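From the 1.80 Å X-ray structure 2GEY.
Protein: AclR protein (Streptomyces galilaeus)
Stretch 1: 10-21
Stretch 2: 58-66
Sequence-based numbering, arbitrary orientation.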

# COMPACT_ATOMS: atom_id res chain seq x y z
N CYS A 10 -16.11 -7.49 9.98
CA CYS A 10 -14.73 -7.52 9.46
C CYS A 10 -13.72 -7.90 10.55
O CYS A 10 -12.76 -8.64 10.30
CB CYS A 10 -14.36 -6.17 8.84
SG CYS A 10 -15.26 -5.85 7.31
N LEU A 11 -13.93 -7.41 11.75
CA LEU A 11 -13.03 -7.75 12.85
C LEU A 11 -13.19 -9.21 13.28
O LEU A 11 -12.25 -9.81 13.81
CB LEU A 11 -13.21 -6.78 14.01
CG LEU A 11 -12.79 -5.34 13.67
CD1 LEU A 11 -13.08 -4.43 14.84
CD2 LEU A 11 -11.31 -5.25 13.31
N GLU A 12 -14.35 -9.79 13.02
CA GLU A 12 -14.52 -11.23 13.23
C GLU A 12 -13.73 -12.05 12.22
O GLU A 12 -13.20 -13.12 12.55
CB GLU A 12 -16.01 -11.62 13.22
CG GLU A 12 -16.75 -11.14 14.46
CD GLU A 12 -16.05 -11.51 15.74
OE1 GLU A 12 -16.09 -12.70 16.12
OE2 GLU A 12 -15.43 -10.61 16.36
N MET A 13 -13.66 -11.55 10.99
CA MET A 13 -12.82 -12.16 9.98
C MET A 13 -11.33 -12.05 10.35
O MET A 13 -10.60 -13.02 10.22
CB MET A 13 -13.12 -11.52 8.62
CG MET A 13 -14.53 -11.79 8.16
SD MET A 13 -14.95 -10.89 6.65
CE MET A 13 -14.35 -12.01 5.42
N VAL A 14 -10.92 -10.90 10.87
CA VAL A 14 -9.55 -10.75 11.42
C VAL A 14 -9.32 -11.76 12.56
O VAL A 14 -8.29 -12.45 12.60
CB VAL A 14 -9.29 -9.30 11.91
CG1 VAL A 14 -7.96 -9.19 12.63
CG2 VAL A 14 -9.33 -8.30 10.75
N ALA A 15 -10.29 -11.88 13.46
CA ALA A 15 -10.16 -12.81 14.58
C ALA A 15 -10.00 -14.25 14.07
O ALA A 15 -9.22 -15.00 14.63
CB ALA A 15 -11.34 -12.71 15.51
N ALA A 16 -10.73 -14.60 13.00
CA ALA A 16 -10.63 -15.91 12.38
C ALA A 16 -9.21 -16.17 11.87
O ALA A 16 -8.65 -17.24 12.11
CB ALA A 16 -11.64 -16.05 11.25
N TRP A 17 -8.64 -15.20 11.15
CA TRP A 17 -7.24 -15.27 10.74
C TRP A 17 -6.35 -15.53 11.95
O TRP A 17 -5.45 -16.36 11.90
CB TRP A 17 -6.78 -13.97 10.08
CG TRP A 17 -6.90 -13.99 8.58
CD1 TRP A 17 -7.68 -13.18 7.81
CD2 TRP A 17 -6.22 -14.86 7.68
NE1 TRP A 17 -7.53 -13.50 6.48
CE2 TRP A 17 -6.64 -14.54 6.37
CE3 TRP A 17 -5.29 -15.89 7.85
CZ2 TRP A 17 -6.15 -15.20 5.24
CZ3 TRP A 17 -4.81 -16.55 6.73
CH2 TRP A 17 -5.25 -16.20 5.44
N ASN A 18 -6.61 -14.81 13.03
CA ASN A 18 -5.70 -14.83 14.19
C ASN A 18 -5.79 -16.09 15.04
O ASN A 18 -4.91 -16.31 15.89
CB ASN A 18 -5.90 -13.58 15.04
CG ASN A 18 -5.21 -12.36 14.43
OD1 ASN A 18 -4.28 -12.49 13.63
ND2 ASN A 18 -5.65 -11.17 14.83
N ARG A 19 -6.84 -16.88 14.85
CA ARG A 19 -6.90 -18.24 15.40
C ARG A 19 -6.68 -19.30 14.31
O ARG A 19 -6.87 -20.50 14.55
CB ARG A 19 -8.19 -18.47 16.18
CG ARG A 19 -9.44 -18.38 15.39
CD ARG A 19 -10.67 -18.88 16.17
NE ARG A 19 -11.78 -18.93 15.23
CZ ARG A 19 -12.57 -17.91 14.93
NH1 ARG A 19 -12.45 -16.75 15.54
NH2 ARG A 19 -13.51 -18.07 14.01
N TRP A 20 -6.25 -18.86 13.13
CA TRP A 20 -5.87 -19.74 12.03
C TRP A 20 -7.01 -20.65 11.55
O TRP A 20 -6.80 -21.84 11.30
CB TRP A 20 -4.62 -20.54 12.43
CG TRP A 20 -3.61 -19.63 13.05
CD1 TRP A 20 -2.96 -18.59 12.44
CD2 TRP A 20 -3.16 -19.64 14.40
NE1 TRP A 20 -2.14 -17.96 13.33
CE2 TRP A 20 -2.24 -18.58 14.55
CE3 TRP A 20 -3.46 -20.43 15.52
CZ2 TRP A 20 -1.61 -18.30 15.76
CZ3 TRP A 20 -2.83 -20.14 16.72
CH2 TRP A 20 -1.91 -19.10 16.83
N ASP A 21 -8.19 -20.04 11.41
CA ASP A 21 -9.43 -20.73 11.04
C ASP A 21 -9.96 -20.16 9.72
O ASP A 21 -10.73 -19.20 9.72
CB ASP A 21 -10.47 -20.52 12.15
CG ASP A 21 -11.84 -21.08 11.78
OD1 ASP A 21 -11.95 -21.92 10.87
OD2 ASP A 21 -12.83 -20.67 12.43
N PHE A 58 3.41 -19.58 7.10
CA PHE A 58 3.43 -18.69 8.26
C PHE A 58 2.36 -19.10 9.29
O PHE A 58 1.40 -18.36 9.53
CB PHE A 58 3.22 -17.26 7.78
CG PHE A 58 4.18 -16.86 6.69
CD1 PHE A 58 5.52 -16.68 6.99
CD2 PHE A 58 3.75 -16.71 5.38
CE1 PHE A 58 6.42 -16.33 5.99
CE2 PHE A 58 4.65 -16.35 4.38
CZ PHE A 58 5.99 -16.17 4.69
N PRO A 59 2.54 -20.28 9.91
CA PRO A 59 1.49 -20.90 10.74
C PRO A 59 1.12 -20.15 12.02
O PRO A 59 0.08 -20.44 12.62
CB PRO A 59 2.10 -22.26 11.09
CG PRO A 59 3.55 -22.08 10.98
CD PRO A 59 3.75 -21.11 9.85
N ASP A 60 1.96 -19.20 12.43
CA ASP A 60 1.73 -18.42 13.63
C ASP A 60 1.38 -16.97 13.31
O ASP A 60 1.50 -16.09 14.17
CB ASP A 60 2.97 -18.48 14.53
CG ASP A 60 4.22 -17.93 13.86
OD1 ASP A 60 4.18 -17.49 12.69
OD2 ASP A 60 5.27 -17.95 14.52
N LEU A 61 0.96 -16.71 12.08
CA LEU A 61 0.78 -15.32 11.65
C LEU A 61 -0.26 -14.61 12.52
O LEU A 61 -1.19 -15.24 13.05
CB LEU A 61 0.42 -15.23 10.17
CG LEU A 61 -0.92 -15.82 9.72
CD1 LEU A 61 -2.07 -14.84 9.93
CD2 LEU A 61 -0.83 -16.24 8.25
N GLN A 62 -0.06 -13.31 12.69
CA GLN A 62 -0.99 -12.47 13.43
C GLN A 62 -1.24 -11.19 12.66
O GLN A 62 -0.31 -10.60 12.11
CB GLN A 62 -0.43 -12.14 14.82
CG GLN A 62 -0.40 -13.31 15.77
CD GLN A 62 -1.79 -13.68 16.25
OE1 GLN A 62 -2.39 -12.96 17.06
NE2 GLN A 62 -2.32 -14.80 15.74
N LEU A 63 -2.51 -10.79 12.59
CA LEU A 63 -2.93 -9.55 11.95
C LEU A 63 -3.15 -8.50 13.01
O LEU A 63 -3.91 -8.73 13.95
CB LEU A 63 -4.24 -9.74 11.20
CG LEU A 63 -4.18 -10.39 9.82
CD1 LEU A 63 -3.56 -11.76 9.89
CD2 LEU A 63 -5.58 -10.46 9.25
N GLU A 64 -2.49 -7.36 12.86
CA GLU A 64 -2.76 -6.21 13.70
C GLU A 64 -3.49 -5.17 12.87
O GLU A 64 -2.98 -4.70 11.85
CB GLU A 64 -1.48 -5.59 14.25
CG GLU A 64 -1.77 -4.42 15.18
CD GLU A 64 -0.54 -3.66 15.63
OE1 GLU A 64 0.58 -4.02 15.22
OE2 GLU A 64 -0.71 -2.67 16.39
N VAL A 65 -4.70 -4.80 13.31
CA VAL A 65 -5.47 -3.77 12.62
C VAL A 65 -4.95 -2.40 13.07
O VAL A 65 -5.11 -1.99 14.23
CB VAL A 65 -6.99 -3.92 12.87
CG1 VAL A 65 -7.76 -2.81 12.17
CG2 VAL A 65 -7.44 -5.31 12.40
N LYS A 66 -4.29 -1.71 12.16
CA LYS A 66 -3.76 -0.37 12.43
C LYS A 66 -4.84 0.69 12.29
O LYS A 66 -4.82 1.72 12.98
CB LYS A 66 -2.60 -0.06 11.49
CG LYS A 66 -1.45 -1.06 11.51
CD LYS A 66 -0.82 -1.24 12.88
CE LYS A 66 -0.13 -0.00 13.38
NZ LYS A 66 0.67 -0.28 14.63

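The helix of stretch 1 packs against the strand of stretch 2, which runs roughly antiparallel to it, their axes 7.6 Å apart at closest approach, and 539 Å² is buried between the stretches. A type I turn from Phe 58 to Leu 61 leads into the strand. The carbonyl of Pro 59 lies over one face of the ring of Trp 20, just beyond the helix, but is not hydrogen-bonded to it. The CA-to-CB bond of Asp 60 points away, its carboxylate oxygens hydrogen-bonded elsewhere in the structure. Leu 61 works twice: its O accepts a hydrogen bond from Trp 20 NE1 (2.9 Å) near the indole plane, while its buried side chain brings CD1 to 4.0 Å from Trp 17 CE3. Gln 62 folds its side chain back so that NE2 donates to Asn 18 O (3.0 Å) and to its neighbour's carbonyl, Leu 61 O (3.0 Å). The amide of Asn 18, acceptor and donor in one group, matches the strand backbone: OD1 accepts a hydrogen bond from Leu 63 N (2.7 Å) and ND2 donates to Leu 63 O (3.1 Å), both nearly straight. The CA-to-CB bonds of Leu 63 and Val 65 point toward the helix, and their branched aliphatic side chains make apolar contacts: Leu 63 CD2 meets Trp 17 CD1 at 3.7 Å and Leu 63 CB meets Val 14 CG1 at 4.0 Å, while Val 65 CG2 touches Val 14 CG2 (3.9 Å) and Leu 11 CD2 (4.0 Å).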